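Local coordinates for protein STU0660 (Streptococcus thermophilus, PDB 3ZTH) that probably binds double-stranded DNA as a large Csn2-type Cas protein with a P-loop NTPase-like core, taking part in CRISPR-mediated bacterial immunity, at residues K84-Q89 and S182-M187; M90-K93 and A98-Y101; K117-V122 and L147-D152. All coordinates share one frame; numbering follows the deposited sequence.

Contact 1: residues K84-Q89 and S182-M187; sequences KDLLEQ and SLFLEM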
# COMPACT_ATOMS: atom_id res chain seq x y z
N LYS A 84 25.53 7.14 9.44
CA LYS A 84 24.26 7.21 8.74
C LYS A 84 23.17 7.60 9.74
O LYS A 84 22.25 8.35 9.40
CB LYS A 84 23.91 5.88 8.09
CG LYS A 84 22.57 5.90 7.36
CD LYS A 84 22.13 4.50 6.94
CE LYS A 84 20.72 4.51 6.36
NZ LYS A 84 20.23 3.14 6.03
N ASP A 85 23.27 7.10 10.97
CA ASP A 85 22.29 7.44 11.99
C ASP A 85 22.38 8.93 12.30
O ASP A 85 21.38 9.59 12.58
CB ASP A 85 22.53 6.65 13.28
CG ASP A 85 22.31 5.17 13.11
OD1 ASP A 85 21.48 4.79 12.26
OD2 ASP A 85 22.97 4.39 13.83
N LEU A 86 23.60 9.44 12.25
CA LEU A 86 23.84 10.84 12.52
C LEU A 86 23.18 11.71 11.43
O LEU A 86 22.48 12.68 11.74
CB LEU A 86 25.34 11.09 12.62
CG LEU A 86 25.73 12.42 13.27
CD1 LEU A 86 27.08 12.26 13.96
CD2 LEU A 86 25.76 13.53 12.22
N LEU A 87 23.40 11.36 10.17
CA LEU A 87 22.78 12.12 9.09
C LEU A 87 21.26 12.09 9.24
O LEU A 87 20.59 13.11 9.06
CB LEU A 87 23.16 11.53 7.73
CG LEU A 87 22.46 12.15 6.51
CD1 LEU A 87 22.77 13.64 6.43
CD2 LEU A 87 22.92 11.44 5.25
N GLU A 88 20.73 10.92 9.60
CA GLU A 88 19.28 10.76 9.78
C GLU A 88 18.71 11.64 10.88
O GLU A 88 17.57 12.09 10.79
CB GLU A 88 18.95 9.29 10.06
CG GLU A 88 18.56 8.51 8.81
CD GLU A 88 18.55 7.00 9.00
OE1 GLU A 88 18.05 6.53 10.05
OE2 GLU A 88 19.05 6.29 8.09
N GLN A 89 19.50 11.90 11.92
CA GLN A 89 19.03 12.76 13.00
C GLN A 89 18.98 14.22 12.58
O GLN A 89 18.35 15.05 13.23
CB GLN A 89 19.93 12.62 14.24
CG GLN A 89 19.71 11.35 15.02
CD GLN A 89 18.25 11.13 15.40
OE1 GLN A 89 17.62 11.96 16.05
NE2 GLN A 89 17.72 9.99 14.99
N SER A 182 30.61 17.14 15.35
CA SER A 182 30.49 18.51 15.84
C SER A 182 29.18 19.16 15.42
O SER A 182 28.49 19.77 16.25
CB SER A 182 31.67 19.34 15.33
OG SER A 182 32.88 18.81 15.83
N LEU A 183 28.83 19.03 14.14
CA LEU A 183 27.58 19.61 13.66
C LEU A 183 26.41 18.99 14.43
O LEU A 183 25.49 19.70 14.85
CB LEU A 183 27.42 19.35 12.16
CG LEU A 183 28.34 20.21 11.29
CD1 LEU A 183 28.27 19.73 9.84
CD2 LEU A 183 27.93 21.68 11.40
N PHE A 184 26.46 17.67 14.62
CA PHE A 184 25.41 16.98 15.36
C PHE A 184 25.31 17.49 16.79
O PHE A 184 24.22 17.77 17.29
CB PHE A 184 25.68 15.48 15.39
CG PHE A 184 24.80 14.72 16.35
CD1 PHE A 184 23.48 14.44 16.03
CD2 PHE A 184 25.30 14.31 17.58
CE1 PHE A 184 22.66 13.75 16.93
CE2 PHE A 184 24.49 13.62 18.48
CZ PHE A 184 23.17 13.34 18.16
N LEU A 185 26.46 17.61 17.46
CA LEU A 185 26.47 18.09 18.83
C LEU A 185 25.96 19.53 18.93
O LEU A 185 25.26 19.88 19.88
CB LEU A 185 27.87 17.98 19.42
CG LEU A 185 28.31 16.53 19.67
CD1 LEU A 185 29.72 16.51 20.23
CD2 LEU A 185 27.33 15.85 20.63
N GLU A 186 26.31 20.34 17.94
CA GLU A 186 25.86 21.73 17.90
C GLU A 186 24.35 21.81 17.80
O GLU A 186 23.71 22.63 18.48
CB GLU A 186 26.46 22.45 16.71
CG GLU A 186 27.75 23.14 16.97
CD GLU A 186 27.89 24.34 16.07
OE1 GLU A 186 27.07 25.28 16.22
OE2 GLU A 186 28.80 24.35 15.22
N MSE A 187 23.77 20.98 16.94
CA MSE A 187 22.33 20.95 16.78
C MSE A 187 21.70 20.51 18.09
O MSE A 187 20.68 21.06 18.52
CB MSE A 187 21.92 19.99 15.67
CG MSE A 187 20.41 19.82 15.58
SE MSE A 187 19.81 19.01 13.94
CE MSE A 187 20.06 17.17 14.41
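Leu86 and Phe184 carry the apolar part of this helix-helix contact, where two segments with axes 10.3 Å apart at closest approach run in broadly the same direction, 38° from parallel. The whole isobutyl end of Leu86 gathers round the base of the phenylalanine: CG and both methyls lie close to Phe184 CB, with CD2 at 3.7 Å from it. Phe184 has its ring anti to its own backbone N (chi1 168°), which turns the ring out toward the neighbouring helix, with its CE1 edge on Gln89. There the aliphatic root of the glutamine takes over, Gln89 CB lying 4.0 Å from Phe184 CE1, near the ring plane. The amide of Gln89 turns off to another partner, its OE1 accepting a hydrogen bond from the backbone N of Leu97.

Met187, a selenomethionine, bends at its last torsion and puts its CE methyl on the backbone of Gln89; the 3.0 Å from Met187 CE to Gln89 O is very short for such a pair, so its exact placing is doubtful.

Leu97 and Ile80 also touch Phe184, so the ring, carried by helix 177-192, lies against helices 83-89 and 97-106 and against strand 76-80, an outermost strand of the main sheet within this chain.

Contact 2: residues M90-K93 and A98-Y101; sequences MEYK and AQGY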
# COMPACT_ATOMS: atom_id res chain seq x y z
N MSE A 90 19.64 14.54 11.47
CA MSE A 90 19.66 15.91 10.98
C MSE A 90 18.69 16.17 9.82
O MSE A 90 18.64 17.27 9.26
CB MSE A 90 21.09 16.30 10.61
CG MSE A 90 21.98 16.36 11.85
SE MSE A 90 23.83 16.78 11.57
CE MSE A 90 23.71 18.72 11.53
N GLU A 91 17.91 15.15 9.48
CA GLU A 91 16.92 15.28 8.43
C GLU A 91 15.58 15.51 9.14
O GLU A 91 15.38 15.07 10.28
CB GLU A 91 16.86 14.00 7.58
CG GLU A 91 18.17 13.68 6.88
CD GLU A 91 18.13 12.35 6.14
OE1 GLU A 91 17.52 11.39 6.67
OE2 GLU A 91 18.71 12.26 5.03
N TYR A 92 14.67 16.22 8.48
CA TYR A 92 13.38 16.52 9.08
C TYR A 92 12.42 15.35 8.89
O TYR A 92 11.77 15.24 7.85
CB TYR A 92 12.80 17.79 8.47
CG TYR A 92 11.55 18.28 9.16
CD1 TYR A 92 11.63 19.12 10.27
CD2 TYR A 92 10.29 17.90 8.71
CE1 TYR A 92 10.48 19.57 10.92
CE2 TYR A 92 9.13 18.35 9.35
CZ TYR A 92 9.24 19.19 10.45
OH TYR A 92 8.11 19.66 11.09
N LYS A 93 12.36 14.48 9.88
CA LYS A 93 11.47 13.32 9.84
C LYS A 93 10.88 13.17 11.22
O LYS A 93 11.26 13.87 12.16
CB LYS A 93 12.23 12.04 9.50
CG LYS A 93 12.85 11.99 8.12
CD LYS A 93 13.74 10.74 8.02
CE LYS A 93 14.53 10.68 6.72
NZ LYS A 93 15.51 9.55 6.74
N ALA A 98 16.53 16.92 14.28
CA ALA A 98 16.22 18.02 13.36
C ALA A 98 14.76 18.46 13.43
O ALA A 98 14.45 19.65 13.39
CB ALA A 98 16.58 17.60 11.93
N GLN A 99 13.85 17.50 13.52
CA GLN A 99 12.44 17.82 13.59
C GLN A 99 12.19 18.74 14.77
O GLN A 99 11.60 19.81 14.62
CB GLN A 99 11.61 16.56 13.75
CG GLN A 99 10.11 16.80 13.65
CD GLN A 99 9.30 15.56 13.97
OE1 GLN A 99 8.13 15.47 13.62
NE2 GLN A 99 9.93 14.59 14.63
N GLY A 100 12.65 18.33 15.95
CA GLY A 100 12.46 19.14 17.13
C GLY A 100 13.19 20.47 17.09
O GLY A 100 12.71 21.47 17.62
N TYR A 101 14.35 20.49 16.44
CA TYR A 101 15.15 21.70 16.33
C TYR A 101 14.58 22.69 15.31
O TYR A 101 14.40 23.87 15.63
CB TYR A 101 16.58 21.33 15.93
CG TYR A 101 17.46 22.50 15.57
CD1 TYR A 101 17.79 23.47 16.51
CD2 TYR A 101 17.98 22.62 14.28
CE1 TYR A 101 18.64 24.53 16.18
CE2 TYR A 101 18.82 23.67 13.94
CZ TYR A 101 19.14 24.62 14.89
OH TYR A 101 19.97 25.67 14.53
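Ala98 and the backbone of Met90 and Glu91 meet in a tight connection between two consecutive helices, where the chain leaves helix 83-89 and doubles back against the first turn of helix 97-106. The small Ala98 side chain points into the bend, its CB 3.3 Å from Glu91 O, and the loop passes close over the helix there.

Tyr92 lies across Gln99 rather than beside it. With its CG anti to the backbone N (chi1 -172°), the phenol ring swings back over the helix, and Tyr92 CD1 comes to 3.7 Å from Gln99 CA. The glutamine is extended, and its methylene Gln99 CG sits over one face of the ring, 3.9 Å from Tyr92 CE1. The side chains cross at about a right angle, and it is the CG methylene that the ring face covers. The tyrosine hydroxyl reaches beyond the turn to hydrogen bonds with Asp152 and Arg103, while Thr96 OG1 bonds to both Glu91 O and Gln99 N, tying loop to helix.

On the outer side of the loop, the extended Lys93 side chain runs back alongside Glu91 and closes a salt bridge, with Lys93 NZ 2.7 Å from Glu91 OE1 and nearly in line with its C-O bond.

Contact 3: residues K117-V122 and L147-D152; sequences KINEQV and LPLTLD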
# COMPACT_ATOMS: atom_id res chain seq x y z
N LYS A 117 1.11 34.85 3.82
CA LYS A 117 1.15 35.36 2.46
C LYS A 117 1.05 34.20 1.47
O LYS A 117 0.45 34.33 0.41
CB LYS A 117 2.44 36.15 2.20
CG LYS A 117 2.51 37.46 2.97
CD LYS A 117 3.76 38.25 2.61
CE LYS A 117 3.79 38.61 1.12
NZ LYS A 117 5.01 39.40 0.75
N ILE A 118 1.65 33.06 1.83
CA ILE A 118 1.61 31.88 0.97
C ILE A 118 0.20 31.31 0.88
O ILE A 118 -0.25 30.92 -0.20
CB ILE A 118 2.57 30.76 1.46
CG1 ILE A 118 4.02 31.15 1.19
CG2 ILE A 118 2.25 29.45 0.75
CD1 ILE A 118 5.03 30.11 1.63
N ASN A 119 -0.49 31.26 2.01
CA ASN A 119 -1.85 30.75 2.02
C ASN A 119 -2.80 31.71 1.31
O ASN A 119 -3.92 31.33 0.95
CB ASN A 119 -2.32 30.50 3.45
CG ASN A 119 -1.73 29.24 4.04
OD1 ASN A 119 -1.66 28.21 3.38
ND2 ASN A 119 -1.30 29.31 5.29
N GLU A 120 -2.37 32.95 1.11
CA GLU A 120 -3.20 33.92 0.43
C GLU A 120 -3.09 33.66 -1.06
O GLU A 120 -4.07 33.79 -1.80
CB GLU A 120 -2.75 35.35 0.75
CG GLU A 120 -2.98 35.73 2.21
CD GLU A 120 -2.76 37.22 2.47
OE1 GLU A 120 -1.72 37.76 2.02
OE2 GLU A 120 -3.62 37.84 3.13
N GLN A 121 -1.91 33.27 -1.51
CA GLN A 121 -1.73 32.95 -2.92
C GLN A 121 -2.44 31.64 -3.24
O GLN A 121 -2.83 31.39 -4.38
CB GLN A 121 -0.25 32.83 -3.25
CG GLN A 121 0.46 34.16 -3.24
CD GLN A 121 -0.19 35.14 -4.18
OE1 GLN A 121 -0.27 34.89 -5.39
NE2 GLN A 121 -0.67 36.25 -3.64
N VAL A 122 -2.61 30.81 -2.22
CA VAL A 122 -3.30 29.54 -2.38
C VAL A 122 -4.78 29.86 -2.55
O VAL A 122 -5.41 29.44 -3.52
CB VAL A 122 -3.09 28.64 -1.14
CG1 VAL A 122 -4.05 27.46 -1.18
CG2 VAL A 122 -1.66 28.14 -1.11
N LEU A 147 -6.65 22.97 1.57
CA LEU A 147 -6.20 22.65 2.91
C LEU A 147 -5.00 23.57 3.07
O LEU A 147 -3.96 23.36 2.45
CB LEU A 147 -5.76 21.20 3.01
CG LEU A 147 -5.18 20.83 4.38
CD1 LEU A 147 -6.29 20.95 5.43
CD2 LEU A 147 -4.60 19.42 4.36
N PRO A 148 -5.13 24.60 3.90
CA PRO A 148 -4.03 25.55 4.12
C PRO A 148 -2.70 24.87 4.45
O PRO A 148 -2.67 23.85 5.14
CB PRO A 148 -4.55 26.41 5.27
CG PRO A 148 -5.40 25.45 6.04
CD PRO A 148 -6.17 24.76 4.93
N LEU A 149 -1.62 25.45 3.95
CA LEU A 149 -0.27 24.93 4.17
C LEU A 149 0.22 25.15 5.60
O LEU A 149 -0.17 26.10 6.26
CB LEU A 149 0.72 25.59 3.21
CG LEU A 149 0.88 24.91 1.86
CD1 LEU A 149 1.80 25.71 0.96
CD2 LEU A 149 1.44 23.51 2.09
N THR A 150 1.06 24.23 6.06
CA THR A 150 1.63 24.33 7.39
C THR A 150 3.15 24.29 7.21
O THR A 150 3.65 23.77 6.21
CB THR A 150 1.22 23.15 8.29
OG1 THR A 150 1.68 21.92 7.70
CG2 THR A 150 -0.29 23.10 8.45
N LEU A 151 3.88 24.85 8.17
CA LEU A 151 5.33 24.85 8.09
C LEU A 151 5.83 23.42 8.19
O LEU A 151 6.72 23.01 7.44
CB LEU A 151 5.91 25.73 9.19
CG LEU A 151 5.49 27.19 8.95
CD1 LEU A 151 5.75 28.06 10.18
CD2 LEU A 151 6.24 27.72 7.73
N ASP A 152 5.23 22.64 9.09
CA ASP A 152 5.62 21.25 9.23
C ASP A 152 5.57 20.60 7.85
O ASP A 152 6.44 19.82 7.49
CB ASP A 152 4.67 20.50 10.16
CG ASP A 152 4.90 19.00 10.12
OD1 ASP A 152 5.94 18.53 10.63
OD2 ASP A 152 4.04 18.29 9.56
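Asn119 and Pro148 bring the backbones nearest, their CA atoms 6.0 Å apart, where an extended strand-to-helix connection passes one side of a helical turn. The connection links strand 140-146 to helix 151-157, and Thr150 is the N-cap of that helix, its OG1 accepting a hydrogen bond from the backbone N of Gln153.

Two side chains of the long helix 109-130 hold the connection. Ile118 supplies the apolar part: its CG2 branch is anti to the backbone N and meets one methyl of Leu149, Ile118 CG2 to Leu149 CD1 being 3.8 Å. Leu149 points toward the helix and is buried, and Asn158 of the second subunit packs on it too. That subunit also reaches the helix, where its Gln121 packs on Ile118.

Asn119 supplies the polar part. Its CG lies beside the backbone N (chi1 -76°), which brings the amide round to the loop backbone, and its carbonyl oxygen also rests near Pro148 CB and Leu149 CB. A side-chain amide thus satisfies a main-chain N-H in a loop segment. The bond from Leu149 N to Asn119 OD1 measures 2.8 Å, with an N-H...O angle of 145° and the donor tilted 19° from the carbonyl plane.

In the fold
Contacts 1 and 2 adjoin, their centres 10 Å apart, and are joined where the chain passes from helix 83-89 into the loop 90-93: Gln89 O probably accepts a hydrogen bond from Ala98 N, and Met187 packs on Met90 and Ala98. Contact 3 lies farther out, about 21 Å from contact 2 and 30 Å from contact 1 between centres. Contact 2 reaches contact 3 through the Tyr92 hydroxyl and Asp152. Along the chain contact 2 precedes contact 3, and both fall between the two segments of contact 1. Together they lead from the main mixed sheet out to the projecting helix 109-130, and all three touch the second subunit, consistent with this extension contributing to assembly.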